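Local coordinates for protein creatinine amidohydrolase (Nostoc punctiforme PCC 73102, PDB 3NO4) that probably hydrolyses carbon-nitrogen bonds of linear amides, as a metal-dependent member of the creatininase superfamily, at residues 106-111 and 137-142. Sequence-based numbering, arbitrary orientation.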
loop_
_atom_site.group_PDB
_atom_site.type_symbol
_atom_site.label_atom_id
_atom_site.label_comp_id
_atom_site.label_asym_id
_atom_site.label_seq_id
_atom_site.Cartn_x
_atom_site.Cartn_y
_atom_site.Cartn_z
ATOM N N GLN A 106 5.136 -5.002 -6.743
ATOM C CA GLN A 106 4.066 -4.347 -7.539
ATOM C C GLN A 106 4.422 -4.134 -9.014
ATOM O O GLN A 106 3.567 -4.312 -9.878
ATOM C CB GLN A 106 3.580 -3.085 -6.860
ATOM C CG GLN A 106 2.937 -3.373 -5.445
ATOM C CD GLN A 106 1.759 -4.467 -5.396
ATOM O OE1 GLN A 106 0.789 -4.402 -6.220
ATOM N NE2 GLN A 106 1.820 -5.429 -4.386
ATOM N N VAL A 107 5.678 -3.822 -9.287
ATOM C CA VAL A 107 6.181 -3.733 -10.626
ATOM C C VAL A 107 6.031 -5.077 -11.340
ATOM O O VAL A 107 5.437 -5.112 -12.418
ATOM C CB VAL A 107 7.651 -3.198 -10.686
ATOM C CG1 VAL A 107 8.294 -3.405 -12.078
ATOM C CG2 VAL A 107 7.680 -1.717 -10.241
ATOM N N VAL A 108 6.529 -6.170 -10.724
ATOM C CA VAL A 108 6.429 -7.508 -11.324
ATOM C C VAL A 108 4.947 -7.918 -11.524
ATOM O O VAL A 108 4.555 -8.441 -12.578
ATOM C CB VAL A 108 7.182 -8.585 -10.505
ATOM C CG1 VAL A 108 6.852 -10.000 -11.021
ATOM C CG2 VAL A 108 8.706 -8.305 -10.561
ATOM N N ARG A 109 4.130 -7.607 -10.533
ATOM C CA ARG A 109 2.689 -7.884 -10.605
ATOM C C ARG A 109 2.056 -7.187 -11.804
ATOM O O ARG A 109 1.342 -7.833 -12.561
ATOM C CB ARG A 109 1.991 -7.440 -9.326
ATOM C CG ARG A 109 0.620 -8.091 -9.142
ATOM C CD ARG A 109 -0.123 -7.441 -8.031
ATOM N NE ARG A 109 -0.947 -6.363 -8.537
ATOM C CZ ARG A 109 -1.937 -5.754 -7.860
ATOM N NH1 ARG A 109 -2.234 -6.094 -6.589
ATOM N NH2 ARG A 109 -2.676 -4.806 -8.479
ATOM N N ASP A 110 2.374 -5.901 -11.989
ATOM C CA ASP A 110 1.878 -5.126 -13.134
ATOM C C ASP A 110 2.356 -5.677 -14.476
ATOM O O ASP A 110 1.550 -5.787 -15.406
ATOM C CB ASP A 110 2.271 -3.648 -12.997
ATOM C CG ASP A 110 1.480 -2.903 -11.896
ATOM O OD1 ASP A 110 0.503 -3.482 -11.342
ATOM O OD2 ASP A 110 1.836 -1.732 -11.584
ATOM N N TYR A 111 3.650 -6.000 -14.597
ATOM C CA TYR A 111 4.203 -6.528 -15.855
ATOM C C TYR A 111 3.498 -7.831 -16.234
ATOM O O TYR A 111 3.003 -7.960 -17.363
ATOM C CB TYR A 111 5.702 -6.871 -15.722
ATOM C CG TYR A 111 6.707 -5.765 -15.914
ATOM C CD1 TYR A 111 6.548 -4.508 -15.308
ATOM C CD2 TYR A 111 7.858 -5.996 -16.643
ATOM C CE1 TYR A 111 7.515 -3.493 -15.463
ATOM C CE2 TYR A 111 8.835 -4.997 -16.814
ATOM C CZ TYR A 111 8.684 -3.770 -16.194
ATOM O OH TYR A 111 9.661 -2.790 -16.375
ATOM N N LYS A 137 10.975 -14.006 -6.091
ATOM C CA LYS A 137 10.212 -15.193 -5.735
ATOM C C LYS A 137 8.922 -14.808 -4.966
ATOM O O LYS A 137 7.824 -15.346 -5.214
ATOM C CB LYS A 137 11.085 -16.191 -4.951
ATOM C CG LYS A 137 12.077 -16.943 -5.859
ATOM C CD LYS A 137 12.909 -17.894 -4.999
ATOM C CE LYS A 137 13.885 -18.781 -5.831
ATOM N NZ LYS A 137 14.963 -19.285 -4.888
ATOM N N ALA A 138 9.049 -13.819 -4.086
ATOM C CA ALA A 138 7.899 -13.253 -3.397
ATOM C C ALA A 138 6.888 -12.653 -4.361
ATOM O O ALA A 138 5.695 -12.891 -4.240
ATOM C CB ALA A 138 8.354 -12.219 -2.389
ATOM N N ALA A 139 7.382 -11.875 -5.306
ATOM C CA ALA A 139 6.572 -11.267 -6.356
ATOM C C ALA A 139 5.808 -12.284 -7.183
ATOM O O ALA A 139 4.671 -12.032 -7.549
ATOM C CB ALA A 139 7.450 -10.366 -7.294
ATOM N N PHE A 140 6.440 -13.405 -7.504
ATOM C CA PHE A 140 5.750 -14.481 -8.232
ATOM C C PHE A 140 4.553 -15.003 -7.495
ATOM O O PHE A 140 3.466 -15.094 -8.085
ATOM C CB PHE A 140 6.680 -15.657 -8.558
ATOM C CG PHE A 140 7.875 -15.303 -9.408
ATOM C CD1 PHE A 140 7.973 -14.109 -10.138
ATOM C CD2 PHE A 140 8.926 -16.211 -9.484
ATOM C CE1 PHE A 140 9.094 -13.829 -10.895
ATOM C CE2 PHE A 140 10.029 -15.926 -10.238
ATOM C CZ PHE A 140 10.123 -14.734 -10.932
ATOM N N SER A 141 4.761 -15.351 -6.211
ATOM C CA SER A 141 3.688 -15.798 -5.346
ATOM C C SER A 141 2.544 -14.764 -5.256
ATOM O O SER A 141 1.383 -15.103 -5.426
ATOM C CB SER A 141 4.218 -16.126 -3.945
ATOM O OG SER A 141 5.056 -17.247 -4.010
ATOM N N GLU A 142 2.875 -13.537 -4.951
ATOM C CA GLU A 142 1.879 -12.435 -4.951
ATOM C C GLU A 142 1.098 -12.344 -6.310
ATOM O O GLU A 142 -0.141 -12.201 -6.333
ATOM C CB GLU A 142 2.583 -11.112 -4.703
ATOM C CG GLU A 142 1.622 -9.910 -4.440
ATOM C CD GLU A 142 1.654 -9.355 -3.012
ATOM O OE1 GLU A 142 2.374 -9.876 -2.132
ATOM O OE2 GLU A 142 0.911 -8.375 -2.773
HETATM O O HOH W 1 -1.418 -8.518 -4.400
#
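Two helices that pack against the parallel sheet of this creatininase-type fold, 101-118 and 132-150, meet where Val-108 sits against Ala-139. They are consecutive in the chain, joined through strand 122-127, and their N-to-C directions differ by 49° with the axes 8.8 Å apart at closest approach. The small alanine allows that spacing: Val-108 CB lies 3.7 Å from Ala-139 CB, and both valine methyls lie against the same side of the alanine methyl, CG1 at 3.8 Å and CG2 at 4.1 Å from Ala-139 CB. With CG1 anti to the backbone N (chi1 170°), that same methyl also reaches Phe-140, meeting CD1 at the edge of the ring and close to its plane.

On the other flank the contact turns polar. Gln-106 starts out pointing from its helix away from the partner, but a bend at chi2 (-54°) swings the amide back, leaving Gln-106 NE2 3.5 Å from Glu-142 OE2 with the amide and carboxylate planes nearly perpendicular. Both polar ends have firmer partners across subunit boundaries: Gln-106 OE1 bonds to Arg-100 of the second subunit, and Glu-142 OE2 to Ser-102 of the third. A water donates to Glu-142 OE2 at 2.8 Å and is approached only weakly by Arg-109 NH1, whose guanidinium has Gln-106 OE1 above one face, displaced toward its rim. Arg-109 and Arg-100 of the second subunit bring like charges close; Asp-110, salt-bridged to that Arg-100, probably eases this, and Glu-142 OE2, 5.4 Å from Arg-109 NH1, may help.

Ile-105 on helix 101-118 touches both Ala-139 and Glu-142, while Leu-136 on helix 132-150 meets Val-108. Beneath, Phe-140 meets Phe-125 of strand 122-127 and Tyr-111 packs edge-to-face on Phe-42 of strand 39-44, seating the helix pair on the sheet.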